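Local structure of putative cytosine/guanine deaminase (Unidentified, 2PAJ) at residues I226-M231 against V268-E273; M217-V222 against R232-V237; F164-G169 against E198-R203; T133-N138 against R396-D401; I152-A157 against R213-A218. The protein catalyses the zinc-dependent hydrolytic deamination of 2-amino-4-hydroxypteridines such as isoxanthopterin, giving 2,4-dihydroxypteridines and ammonium. One frame throughout, in Å; residues are numbered along the deposited sequence.

Contact 1: residues I226-M231 against V268-E273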
# COMPACT_ATOMS: atom_id res chain seq x y z
N ILE A 226 3.44 6.53 -21.94
CA ILE A 226 4.44 5.94 -22.81
C ILE A 226 3.92 5.37 -24.15
O ILE A 226 2.76 4.99 -24.27
CB ILE A 226 5.18 4.86 -21.98
CG1 ILE A 226 6.47 5.47 -21.47
CG2 ILE A 226 5.35 3.57 -22.76
CD1 ILE A 226 7.28 4.56 -20.60
N SER A 227 4.80 5.31 -25.15
CA SER A 227 4.43 4.78 -26.45
C SER A 227 4.25 3.26 -26.36
O SER A 227 4.88 2.61 -25.53
CB SER A 227 5.51 5.10 -27.49
OG SER A 227 6.69 4.36 -27.23
N PRO A 228 3.40 2.67 -27.23
CA PRO A 228 3.24 1.21 -27.13
C PRO A 228 4.49 0.38 -27.44
O PRO A 228 4.64 -0.74 -26.95
CB PRO A 228 2.06 0.93 -28.07
CG PRO A 228 2.03 2.08 -28.99
CD PRO A 228 2.41 3.25 -28.15
N ARG A 229 5.39 0.94 -28.25
CA ARG A 229 6.64 0.26 -28.58
C ARG A 229 7.47 0.30 -27.30
O ARG A 229 8.20 -0.63 -26.97
CB ARG A 229 7.35 1.02 -29.71
CG ARG A 229 8.83 0.71 -29.92
CD ARG A 229 9.45 1.90 -30.66
NE ARG A 229 10.83 1.70 -31.11
CZ ARG A 229 11.51 2.58 -31.86
NH1 ARG A 229 10.94 3.73 -32.24
NH2 ARG A 229 12.76 2.32 -32.24
N GLU A 230 7.32 1.40 -26.58
CA GLU A 230 8.02 1.59 -25.34
C GLU A 230 7.49 0.71 -24.22
O GLU A 230 8.25 0.32 -23.33
CB GLU A 230 7.97 3.06 -24.93
CG GLU A 230 9.10 3.88 -25.51
CD GLU A 230 8.99 5.35 -25.17
OE1 GLU A 230 10.02 6.06 -25.25
OE2 GLU A 230 7.87 5.80 -24.84
N MET A 231 6.20 0.37 -24.22
CA MET A 231 5.74 -0.48 -23.13
C MET A 231 6.28 -1.90 -23.28
O MET A 231 6.46 -2.61 -22.29
CB MET A 231 4.20 -0.42 -22.93
CG MET A 231 3.29 -0.34 -24.14
SD MET A 231 1.57 0.21 -23.69
CE MET A 231 0.71 -1.33 -23.58
N VAL A 268 -7.35 -3.74 -21.92
CA VAL A 268 -6.70 -4.90 -21.35
C VAL A 268 -6.08 -5.74 -22.47
O VAL A 268 -4.92 -6.15 -22.38
CB VAL A 268 -7.72 -5.74 -20.53
CG1 VAL A 268 -7.07 -6.99 -19.99
CG2 VAL A 268 -8.26 -4.90 -19.40
N ALA A 269 -6.84 -5.98 -23.53
CA ALA A 269 -6.38 -6.77 -24.67
C ALA A 269 -5.15 -6.12 -25.32
O ALA A 269 -4.26 -6.81 -25.82
CB ALA A 269 -7.52 -6.91 -25.69
N PHE A 270 -5.10 -4.80 -25.31
CA PHE A 270 -3.98 -4.05 -25.87
C PHE A 270 -2.76 -4.29 -24.97
O PHE A 270 -1.67 -4.60 -25.44
CB PHE A 270 -4.32 -2.56 -25.89
CG PHE A 270 -3.33 -1.72 -26.63
CD1 PHE A 270 -3.31 -1.70 -28.02
CD2 PHE A 270 -2.39 -0.96 -25.94
CE1 PHE A 270 -2.38 -0.94 -28.71
CE2 PHE A 270 -1.45 -0.19 -26.62
CZ PHE A 270 -1.44 -0.18 -28.01
N CYS A 271 -2.97 -4.15 -23.67
CA CYS A 271 -1.89 -4.38 -22.70
C CYS A 271 -1.31 -5.77 -22.89
O CYS A 271 -0.10 -5.95 -22.82
CB CYS A 271 -2.41 -4.24 -21.28
SG CYS A 271 -2.65 -2.55 -20.77
N GLY A 272 -2.18 -6.74 -23.12
CA GLY A 272 -1.71 -8.09 -23.32
C GLY A 272 -0.78 -8.16 -24.52
O GLY A 272 0.31 -8.70 -24.44
N GLU A 273 -1.22 -7.57 -25.63
CA GLU A 273 -0.45 -7.56 -26.87
C GLU A 273 0.87 -6.81 -26.83
O GLU A 273 1.67 -6.89 -27.76
CB GLU A 273 -1.34 -7.02 -27.99
CG GLU A 273 -2.04 -8.14 -28.75
CD GLU A 273 -3.11 -7.65 -29.70
OE1 GLU A 273 -2.83 -6.74 -30.51
OE2 GLU A 273 -4.23 -8.20 -29.64
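Met231 and Cys271 bring the two backbones closest, with their CA atoms 8.6 Å apart, where the first turn of helix 228-240 faces helix 267-273. Both helices belong to the outer layer of the amidohydrolase (beta/alpha)8 barrel, one preceding strand 244-248 and the other following it. They illustrate how consecutive barrel helices can meet through a few long or flat side chains while their main chains stay well separated.

The bridge here is made by Met231, Pro228 and Phe270. The CG of Met231 sits between the backbone N and the carbonyl carbon (chi1 38°), and a further bend at the sulfur turns the methyl toward the other helix. Its CE lies 3.9 Å from Phe270 CE2 and approaches the ring obliquely, also reaching the backbone at Cys271 CA. The sulfur makes a Met-aromatic contact, with SD 5.5 Å from the centroid of the Phe270 ring and 73° off its normal. Pro228 arrives differently: its CB lies at the ring edge, near the ring plane, 3.7 Å from Phe270 CZ. His274 stacks on the same ring, and its ND1 is hydrogen-bonded to Pro228 O, so the residue following 268-273 ties the two helices together by a polar route as well.

The start of helix 228-240 is fixed by a capping box. Glu230 N donates to the N-cap oxygen Ser227 OG over 3.1 Å, and in return Ser227 N donates almost straight, at 165°, to the anti side of Glu230 OE2, an oxygen that also bonds Thr172 OG1.

Contact 2: residues M217-V222 against R232-V237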
# COMPACT_ATOMS: atom_id res chain seq x y z
N MET A 217 8.63 -1.34 -11.89
CA MET A 217 8.47 -0.58 -13.13
C MET A 217 7.03 -0.06 -13.18
O MET A 217 6.12 -0.86 -13.39
CB MET A 217 8.74 -1.52 -14.31
CG MET A 217 8.62 -0.92 -15.71
SD MET A 217 9.97 0.19 -16.15
CE MET A 217 9.12 1.69 -16.39
N ALA A 218 6.82 1.25 -13.04
CA ALA A 218 5.46 1.78 -13.01
C ALA A 218 5.09 3.06 -13.78
O ALA A 218 4.68 4.06 -13.18
CB ALA A 218 5.04 1.96 -11.55
N PRO A 219 5.18 3.03 -15.12
CA PRO A 219 4.81 4.22 -15.89
C PRO A 219 3.38 4.65 -15.50
O PRO A 219 2.44 3.88 -15.69
CB PRO A 219 4.90 3.73 -17.33
CG PRO A 219 5.96 2.66 -17.26
CD PRO A 219 5.61 1.93 -16.00
N THR A 220 3.23 5.86 -14.98
CA THR A 220 1.93 6.36 -14.53
C THR A 220 0.67 5.76 -15.17
O THR A 220 0.02 4.90 -14.58
CB THR A 220 1.87 7.88 -14.64
OG1 THR A 220 3.16 8.42 -14.30
CG2 THR A 220 0.82 8.44 -13.67
N THR A 221 0.31 6.24 -16.36
CA THR A 221 -0.85 5.71 -17.09
C THR A 221 -0.29 5.10 -18.36
O THR A 221 -0.26 5.73 -19.41
CB THR A 221 -1.87 6.81 -17.45
OG1 THR A 221 -2.17 7.57 -16.27
CG2 THR A 221 -3.16 6.19 -17.99
N VAL A 222 0.16 3.87 -18.23
CA VAL A 222 0.79 3.13 -19.31
C VAL A 222 0.23 3.34 -20.73
O VAL A 222 0.99 3.31 -21.70
CB VAL A 222 0.82 1.62 -18.96
CG1 VAL A 222 -0.40 0.91 -19.51
CG2 VAL A 222 2.11 1.00 -19.44
N ARG A 232 6.57 -2.32 -24.51
CA ARG A 232 7.13 -3.65 -24.71
C ARG A 232 8.54 -3.67 -24.13
O ARG A 232 8.86 -4.49 -23.25
CB ARG A 232 7.18 -4.04 -26.18
CG ARG A 232 5.84 -4.43 -26.77
CD ARG A 232 6.03 -5.34 -27.96
NE ARG A 232 4.77 -5.79 -28.56
CZ ARG A 232 3.93 -5.01 -29.24
NH1 ARG A 232 4.23 -3.73 -29.42
NH2 ARG A 232 2.81 -5.50 -29.76
N GLU A 233 9.39 -2.76 -24.61
CA GLU A 233 10.76 -2.72 -24.12
C GLU A 233 10.79 -2.41 -22.63
O GLU A 233 11.61 -2.94 -21.89
CB GLU A 233 11.59 -1.71 -24.92
CG GLU A 233 11.01 -0.30 -25.01
CD GLU A 233 11.60 0.50 -26.19
OE1 GLU A 233 11.38 0.09 -27.36
OE2 GLU A 233 12.27 1.54 -25.95
N THR A 234 9.88 -1.57 -22.19
CA THR A 234 9.81 -1.22 -20.78
C THR A 234 9.50 -2.46 -19.93
O THR A 234 10.00 -2.59 -18.81
CB THR A 234 8.74 -0.15 -20.56
OG1 THR A 234 9.19 0.78 -19.58
CG2 THR A 234 7.45 -0.79 -20.11
N ALA A 235 8.69 -3.36 -20.47
CA ALA A 235 8.33 -4.60 -19.79
C ALA A 235 9.54 -5.53 -19.71
O ALA A 235 9.79 -6.15 -18.68
CB ALA A 235 7.20 -5.29 -20.55
N ALA A 236 10.29 -5.60 -20.81
CA ALA A 236 11.48 -6.43 -20.91
C ALA A 236 12.55 -6.09 -19.88
O ALA A 236 13.22 -6.97 -19.36
CB ALA A 236 12.05 -6.32 -22.30
N VAL A 237 12.72 -4.80 -19.61
CA VAL A 237 13.74 -4.38 -18.65
C VAL A 237 13.35 -4.83 -17.25
O VAL A 237 14.17 -5.38 -16.51
CB VAL A 237 13.90 -2.86 -18.66
CG1 VAL A 237 14.99 -2.45 -17.70
CG2 VAL A 237 14.23 -2.40 -20.06
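Met217, where strand 213-217 gives way to its loop, faces Thr234 of the following helix, and the nearest backbone approach, 7.8 Å, is between Met217 CA and Ala235 CA. In the (beta/alpha)8 barrel of this family the chain leaves strand 213-217 at Met217, runs through an irregular loop and comes back as helix 228-240, which packs against the strand it left.

One pair of side chains carries nearly all of the contact. Met217 has its CG anti to the backbone N (chi1 180°), which sends the chain out toward the helix; bends at the next two torsions then bring the thioether against Thr234, the two side chains meeting at a slant. Met217 SD lies 3.6 Å from Thr234 OG1, with the methyl CE beside the same oxygen. The threonine carbonyl takes part too, since Thr234 O lies 3.8 Å from Met217 CG. The meeting is therefore one of a flexible, polarisable thioether with a hydroxyl and a helix carbonyl, held by van der Waals contact. Pro219 adds a looser touch, its CG 4.4 Å from Thr234 OG1. All three residues are buried.

Beyond Pro219 the loop is gathered round Ser247, whose OG accepts from Val222 N and lies within hydrogen-bonding distance of both Pro219 O and Thr220 O, which must share its one proton, while Thr220 touches the zinc ligand His248. Met217 itself is wedged among several elements: its backbone pairs with Arg244 and His246 of strand 244-248, and its side chain also meets Met245 of that strand and Tyr193 and Ile197 of helix 190-203, with Trp276 lying against Thr234.

Contact 3: residues F164-G169 against E198-R203; sequences FVLLRG and ERLAAR
Leu200 overlaps two alternate residues of the strand with a single methyl group. Its CD1 lies 3.7 Å from Arg168 CG and 4.0 Å from Leu166 CD2, so that one branch of the leucine sits against both side chains and crosses each at about a right angle. Leu166 reaches it with CG anti to the backbone N (chi1 178°), which carries the isobutyl group out toward the helix. Arg168 offers only the aliphatic root of its chain: a bend at chi2 (-69°) turns the remainder aside, and the guanidinium passes on to other partners. The backbones stay apart, with the CA atoms of Arg168 and Leu200 9.2 Å from each other. Such spacing suits a (beta/alpha)8 barrel, in which residues alternating along a strand point outward to the helices; strand 163-168 here meets helix 190-203, the helix that follows it in the chain. The polar end of Arg168 is held by salt bridges from NH2 to Asp196 and from NH1 to Glu188, with cation-pi contacts to Tyr141 and Tyr193. Asp196 uses its other oxygen for Arg199 NH1, and this shared carboxylate probably eases the closeness of two like charges, Arg168 NE being 6.8 Å from Arg199 NH1. Leu200 serves this second arginine as well: the other branch places CD2 3.1 Å above the Arg199 guanidinium plane, offset toward its rim.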
# COMPACT_ATOMS: atom_id res chain seq x y z
N PHE A 164 8.86 -0.65 2.46
CA PHE A 164 8.45 0.26 1.40
C PHE A 164 8.60 -0.36 0.03
O PHE A 164 9.56 -1.07 -0.24
CB PHE A 164 9.25 1.55 1.48
CG PHE A 164 8.74 2.63 0.58
CD1 PHE A 164 7.49 3.21 0.79
CD2 PHE A 164 9.50 3.06 -0.50
CE1 PHE A 164 6.99 4.20 -0.05
CE2 PHE A 164 9.03 4.05 -1.36
CZ PHE A 164 7.77 4.63 -1.14
N VAL A 165 7.64 -0.09 -0.84
CA VAL A 165 7.67 -0.60 -2.20
C VAL A 165 7.60 0.60 -3.15
O VAL A 165 6.58 1.27 -3.24
CB VAL A 165 6.47 -1.54 -2.48
CG1 VAL A 165 6.49 -2.00 -3.92
CG2 VAL A 165 6.52 -2.72 -1.55
N LEU A 166 8.70 0.87 -3.84
CA LEU A 166 8.74 2.00 -4.77
C LEU A 166 8.17 1.65 -6.14
O LEU A 166 8.64 0.73 -6.81
CB LEU A 166 10.17 2.50 -4.93
CG LEU A 166 10.35 3.66 -5.92
CD1 LEU A 166 9.48 4.84 -5.52
CD2 LEU A 166 11.82 4.05 -5.97
N LEU A 167 7.15 2.39 -6.55
CA LEU A 167 6.51 2.18 -7.84
C LEU A 167 6.95 3.36 -8.72
O LEU A 167 6.22 4.33 -8.91
CB LEU A 167 4.98 2.18 -7.69
CG LEU A 167 4.36 1.33 -6.58
CD1 LEU A 167 2.85 1.44 -6.65
CD2 LEU A 167 4.79 -0.10 -6.71
N ARG A 168 8.17 3.26 -9.24
CA ARG A 168 8.79 4.29 -10.07
C ARG A 168 7.95 4.63 -11.28
O ARG A 168 7.92 3.89 -12.26
CB ARG A 168 10.19 3.82 -10.49
CG ARG A 168 11.24 4.91 -10.65
CD ARG A 168 10.97 5.82 -11.84
NE ARG A 168 12.08 6.74 -12.09
CZ ARG A 168 12.09 7.66 -13.06
NH1 ARG A 168 11.06 7.78 -13.87
NH2 ARG A 168 13.14 8.46 -13.20
N GLY A 169 7.26 5.77 -11.22
CA GLY A 169 6.41 6.19 -12.31
C GLY A 169 7.03 7.23 -13.22
O GLY A 169 8.17 7.64 -13.02
N GLU A 198 17.55 0.84 -13.33
CA GLU A 198 18.66 -0.10 -13.16
C GLU A 198 19.44 0.34 -11.92
O GLU A 198 19.84 -0.47 -11.08
CB GLU A 198 19.52 -0.09 -14.42
CG GLU A 198 18.69 -0.40 -15.67
CD GLU A 198 19.53 -0.77 -16.89
OE1 GLU A 198 20.27 0.11 -17.40
OE2 GLU A 198 19.45 -1.94 -17.33
N ARG A 199 19.62 1.65 -11.81
CA ARG A 199 20.32 2.22 -10.68
C ARG A 199 19.57 1.82 -9.41
O ARG A 199 20.15 1.26 -8.48
CB ARG A 199 20.37 3.74 -10.84
CG ARG A 199 20.87 4.46 -9.62
CD ARG A 199 20.26 5.86 -9.56
NE ARG A 199 20.04 6.30 -8.18
CZ ARG A 199 18.89 6.81 -7.74
NH1 ARG A 199 17.86 6.94 -8.57
NH2 ARG A 199 18.75 7.16 -6.47
N LEU A 200 18.27 2.11 -9.38
CA LEU A 200 17.40 1.79 -8.23
C LEU A 200 17.29 0.28 -7.96
O LEU A 200 17.27 -0.16 -6.81
CB LEU A 200 16.00 2.34 -8.46
CG LEU A 200 15.90 3.87 -8.53
CD1 LEU A 200 14.50 4.27 -8.96
CD2 LEU A 200 16.28 4.46 -7.16
N ALA A 201 17.23 -0.50 -9.02
CA ALA A 201 17.12 -1.94 -8.89
C ALA A 201 18.34 -2.50 -8.18
O ALA A 201 18.24 -3.40 -7.36
CB ALA A 201 16.98 -2.58 -10.24
N ALA A 202 19.50 -1.95 -8.50
CA ALA A 202 20.75 -2.42 -7.91
C ALA A 202 20.98 -1.86 -6.53
O ALA A 202 21.63 -2.49 -5.71
CB ALA A 202 21.91 -2.07 -8.82
N ARG A 203 20.44 -0.68 -6.26
CA ARG A 203 20.64 -0.03 -4.98
C ARG A 203 19.71 -0.47 -3.86
O ARG A 203 20.17 -0.81 -2.77
CB ARG A 203 20.51 1.48 -5.18
CG ARG A 203 21.01 2.36 -4.05
CD ARG A 203 20.57 3.79 -4.39
NE ARG A 203 21.22 4.87 -3.64
CZ ARG A 203 21.32 4.94 -2.32
NH1 ARG A 203 20.81 3.97 -1.57
NH2 ARG A 203 21.90 5.99 -1.75

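Contact 4: residues T133-N138 against R396-D401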
# COMPACT_ATOMS: atom_id res chain seq x y z
N THR A 133 3.20 -2.24 5.36
CA THR A 133 3.78 -2.30 4.03
C THR A 133 3.07 -1.28 3.16
O THR A 133 1.88 -1.40 2.89
CB THR A 133 3.62 -3.68 3.38
OG1 THR A 133 3.92 -4.70 4.33
CG2 THR A 133 4.56 -3.82 2.20
N VAL A 134 3.81 -0.27 2.71
CA VAL A 134 3.25 0.77 1.88
C VAL A 134 3.87 0.74 0.49
O VAL A 134 5.06 0.47 0.34
CB VAL A 134 3.50 2.16 2.50
CG1 VAL A 134 2.73 3.22 1.73
CG2 VAL A 134 3.12 2.15 3.97
N ALA A 135 3.06 1.00 -0.52
CA ALA A 135 3.53 1.03 -1.89
C ALA A 135 3.12 2.39 -2.44
O ALA A 135 1.94 2.74 -2.43
CB ALA A 135 2.89 -0.09 -2.71
N ASP A 136 4.10 3.18 -2.88
CA ASP A 136 3.79 4.48 -3.43
C ASP A 136 4.07 4.54 -4.93
O ASP A 136 5.13 4.11 -5.39
CB ASP A 136 4.59 5.58 -2.72
CG ASP A 136 4.31 6.96 -3.30
OD1 ASP A 136 3.13 7.39 -3.31
OD2 ASP A 136 5.27 7.62 -3.76
N HIS A 137 3.09 5.04 -5.68
CA HIS A 137 3.20 5.19 -7.13
C HIS A 137 3.73 6.61 -7.30
O HIS A 137 2.98 7.54 -7.58
CB HIS A 137 1.83 5.05 -7.80
CG HIS A 137 1.90 4.93 -9.29
ND1 HIS A 137 0.77 4.86 -10.09
CD2 HIS A 137 2.95 4.85 -10.13
CE1 HIS A 137 1.13 4.75 -11.35
NE2 HIS A 137 2.45 4.74 -11.40
N ASN A 138 5.03 6.75 -7.08
CA ASN A 138 5.71 8.03 -7.18
C ASN A 138 5.97 8.41 -8.63
O ASN A 138 6.49 7.60 -9.41
CB ASN A 138 7.01 7.99 -6.38
CG ASN A 138 7.76 9.31 -6.42
OD1 ASN A 138 7.16 10.37 -6.59
ND2 ASN A 138 9.08 9.25 -6.22
N ARG A 396 0.82 -10.95 -2.06
CA ARG A 396 1.11 -11.83 -3.18
C ARG A 396 1.07 -11.11 -4.52
O ARG A 396 1.66 -11.58 -5.50
CB ARG A 396 0.16 -13.05 -3.17
CG ARG A 396 0.62 -14.15 -2.18
CD ARG A 396 -0.01 -15.54 -2.45
NE ARG A 396 -1.46 -15.59 -2.16
CZ ARG A 396 -2.01 -15.91 -0.98
NH1 ARG A 396 -1.26 -16.24 0.07
NH2 ARG A 396 -3.33 -15.91 -0.86
N VAL A 397 0.40 -9.97 -4.56
CA VAL A 397 0.32 -9.18 -5.78
C VAL A 397 1.64 -8.44 -5.98
O VAL A 397 2.12 -8.26 -7.11
CB VAL A 397 -0.86 -8.17 -5.71
CG1 VAL A 397 -0.69 -7.08 -6.73
CG2 VAL A 397 -2.18 -8.92 -5.93
N MET A 398 2.26 -8.04 -4.88
CA MET A 398 3.53 -7.35 -4.95
C MET A 398 4.72 -8.32 -4.84
O MET A 398 5.88 -7.91 -4.88
CB MET A 398 3.59 -6.25 -3.88
CG MET A 398 2.47 -5.22 -3.99
SD MET A 398 2.88 -3.52 -3.54
CE MET A 398 2.96 -3.65 -1.81
N GLY A 399 4.43 -9.60 -4.69
CA GLY A 399 5.50 -10.58 -4.62
C GLY A 399 6.14 -10.81 -3.26
O GLY A 399 7.12 -11.56 -3.16
N LEU A 400 5.60 -10.17 -2.23
CA LEU A 400 6.11 -10.35 -0.88
C LEU A 400 5.33 -11.50 -0.22
O LEU A 400 4.53 -11.28 0.69
CB LEU A 400 5.92 -9.06 -0.09
CG LEU A 400 6.82 -7.90 -0.50
CD1 LEU A 400 6.46 -6.68 0.33
CD2 LEU A 400 8.29 -8.27 -0.31
N ASP A 401 5.62 -12.72 -0.67
CA ASP A 401 4.96 -13.93 -0.23
C ASP A 401 5.14 -14.43 1.20
O ASP A 401 4.41 -15.33 1.63
CB ASP A 401 5.28 -15.05 -1.22
CG ASP A 401 4.95 -14.66 -2.64
OD1 ASP A 401 3.96 -13.93 -2.83
OD2 ASP A 401 5.67 -15.09 -3.58
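The inner face of the amidohydrolase barrel, at strand 131-136, is met here by the C-terminal end of helix 383-398 and the turn that follows it. Strand residues Thr133 and Ala135 point toward this turn, whereas Val134 between them points the other way, to Leu126 of helix 112-127. The pairs run in opposite order along the two segments: the CA atoms of Ala135 and Met398 are 8.9 Å apart, and Leu400 stands opposite Thr133. Gly399, with a positive phi of 84°, takes the chain out of the helix, and Met398 before it and Leu400 after it both point to the strand. Met398 is bent at its last two torsions, laying the thioether over the small side chain of Ala135, with SD 3.5 Å and CE 3.7 Å from Ala135 CB. An alanine and a long flexible side chain thus complement each other in a buried place. Thr133 and Leu400 reach toward each other tip to tip, Thr133 CG2 lying 3.9 Å from Leu400 CD1. The threonine can present its methyl because CG2 is anti to the backbone N, leaving OG1 beside that nitrogen. The zinc ligand His76 lies close by, its side chain about 6 Å from that of Ala135. Val165 of the adjacent strand 163-168 touches both Ala135 and Met398, Thr75 flanks the methionine from the loop after strand 67-73, and backbone bonds join Val134 and Asp136 to strand 163-168.

Contact 5: residues I152-A157 against R213-A218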
# COMPACT_ATOMS: atom_id res chain seq x y z
N ILE A 152 14.57 9.97 -0.72
CA ILE A 152 13.74 10.50 0.35
C ILE A 152 12.65 9.52 0.81
O ILE A 152 12.45 9.31 2.01
CB ILE A 152 13.10 11.83 -0.10
CG1 ILE A 152 14.20 12.86 -0.38
CG2 ILE A 152 12.14 12.32 0.96
CD1 ILE A 152 13.73 14.07 -1.15
N LEU A 153 11.94 8.92 -0.15
CA LEU A 153 10.88 7.99 0.17
C LEU A 153 11.37 6.79 0.99
O LEU A 153 10.74 6.43 1.99
CB LEU A 153 10.18 7.51 -1.10
CG LEU A 153 9.23 8.50 -1.79
CD1 LEU A 153 8.55 7.85 -2.99
CD2 LEU A 153 8.18 8.94 -0.80
N PHE A 154 12.49 6.19 0.59
CA PHE A 154 13.05 5.04 1.32
C PHE A 154 13.56 5.48 2.70
O PHE A 154 13.48 4.74 3.68
CB PHE A 154 14.19 4.39 0.53
CG PHE A 154 13.73 3.43 -0.53
CD1 PHE A 154 13.13 2.23 -0.19
CD2 PHE A 154 13.90 3.73 -1.87
CE1 PHE A 154 12.71 1.33 -1.18
CE2 PHE A 154 13.49 2.86 -2.87
CZ PHE A 154 12.89 1.65 -2.53
N GLU A 155 14.08 6.70 2.77
CA GLU A 155 14.60 7.21 4.03
C GLU A 155 13.48 7.34 5.03
O GLU A 155 13.57 6.83 6.16
CB GLU A 155 15.27 8.57 3.81
CG GLU A 155 16.55 8.49 2.99
CD GLU A 155 17.14 9.85 2.68
OE1 GLU A 155 17.59 10.53 3.62
OE2 GLU A 155 17.16 10.23 1.49
N GLU A 156 12.41 8.01 4.62
CA GLU A 156 11.26 8.22 5.49
C GLU A 156 10.62 6.91 5.94
O GLU A 156 10.33 6.72 7.12
CB GLU A 156 10.24 9.12 4.78
CG GLU A 156 10.75 10.53 4.59
CD GLU A 156 11.24 11.15 5.89
OE1 GLU A 156 10.44 11.25 6.85
OE2 GLU A 156 12.43 11.52 5.97
N ALA A 157 10.40 6.01 4.99
CA ALA A 157 9.77 4.74 5.30
C ALA A 157 10.53 4.02 6.40
O ALA A 157 9.96 3.51 7.36
CB ALA A 157 9.70 3.87 4.05
N ARG A 213 12.63 -3.56 1.34
CA ARG A 213 12.72 -2.62 0.23
C ARG A 213 12.47 -3.29 -1.11
O ARG A 213 12.95 -4.39 -1.36
CB ARG A 213 14.08 -1.94 0.22
CG ARG A 213 14.14 -0.80 1.18
CD ARG A 213 15.53 -0.31 1.41
NE ARG A 213 15.49 0.90 2.22
CZ ARG A 213 16.55 1.63 2.53
NH1 ARG A 213 17.75 1.27 2.10
NH2 ARG A 213 16.39 2.74 3.24
N ARG A 214 11.71 -2.61 -1.95
CA ARG A 214 11.37 -3.13 -3.26
C ARG A 214 11.25 -2.02 -4.29
O ARG A 214 11.00 -0.87 -3.95
CB ARG A 214 10.05 -3.88 -3.20
CG ARG A 214 10.17 -5.23 -2.59
CD ARG A 214 9.61 -6.25 -3.53
NE ARG A 214 10.32 -7.51 -3.40
CZ ARG A 214 9.95 -8.63 -3.99
NH1 ARG A 214 8.86 -8.64 -4.75
NH2 ARG A 214 10.66 -9.73 -3.82
N VAL A 215 11.40 -2.40 -5.55
CA VAL A 215 11.32 -1.48 -6.67
C VAL A 215 10.51 -2.11 -7.78
O VAL A 215 10.66 -3.29 -8.05
CB VAL A 215 12.74 -1.15 -7.21
CG1 VAL A 215 12.65 -0.21 -8.42
CG2 VAL A 215 13.60 -0.53 -6.11
N VAL A 216 9.64 -1.34 -8.42
CA VAL A 216 8.85 -1.86 -9.52
C VAL A 216 8.70 -0.83 -10.66
O VAL A 216 8.70 0.39 -10.43
CB VAL A 216 7.43 -2.41 -9.03
CG1 VAL A 216 7.24 -2.18 -7.55
CG2 VAL A 216 6.29 -1.77 -9.79
N MET A 217 8.63 -1.34 -11.89
CA MET A 217 8.47 -0.58 -13.13
C MET A 217 7.03 -0.06 -13.18
O MET A 217 6.12 -0.86 -13.39
CB MET A 217 8.74 -1.52 -14.31
CG MET A 217 8.62 -0.92 -15.71
SD MET A 217 9.97 0.19 -16.15
CE MET A 217 9.12 1.69 -16.39
N ALA A 218 6.82 1.25 -13.04
CA ALA A 218 5.46 1.78 -13.01
C ALA A 218 5.09 3.06 -13.78
O ALA A 218 4.68 4.06 -13.18
CB ALA A 218 5.04 1.96 -11.55
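Phe154 makes this contact almost by itself, reaching from helix 149-159 of the (beta/alpha)8 barrel to the outer side of strand 213-217. The helix is the one that leads into strand 163-168, and strand 213-217 is the next along the barrel wall, so the phenylalanine leans over one strand to meet its neighbour. The segment axes run roughly antiparallel, at 150°, and approach to 10.7 Å.

Apolar contact comes first. The aliphatic part of Arg213, extended from CG to NE, passes obliquely by one flank of the ring, with CG 3.5 Å from Phe154 CD1 and about as near to CE1. Farther along the strand, Val215 CG2 comes 4.3 Å from Phe154 CZ. Leu166 and Phe164 of the intervening strand add to this packing, the latter edge-to-face, and Tyr204 stacks on the ring.

One polar atom meets the ring at its edge. The carbonyl O of Arg214 lies in the ring plane, 3.5 Å from Phe154 CZ, so a backbone oxygen faces the positively polarised hydrogen edge of the aromatic group.

The charged group of Arg213 does not lie flat on the phenyl ring: the two planes are 69° apart. The extended chain carries the guanidinium past the ring to the helix backbone, where Glu158 gives a long, weak ion pair, and NH2 stands 3.6 Å from Phe154 O, which lies at the guanidinium edge, near its plane.

In the fold
Contacts 3 and 5, their centres 6 Å apart, share one stretch of barrel wall: Leu166 N bonds Arg214 O (2.9 Å), and Leu166 O bonds Val216 N. Contact 4 approaches the neighbouring strand from inside the barrel, and Leu167 N bonds Asp136 O (2.9 Å). Contact 2 begins where the strand of contact 5 ends; Ala218 O, bonded to His137 NE2 (2.9 Å), links it to contact 4. Contact 1 uses the first turn of helix 228-240, farther out, centred 9 Å from contact 2. The side chains of Ala135, Pro219 and Leu166 lie about 11, 13 and 14 Å from the zinc, so contacts 4, 2 and 3 lie behind the metal site, not at it.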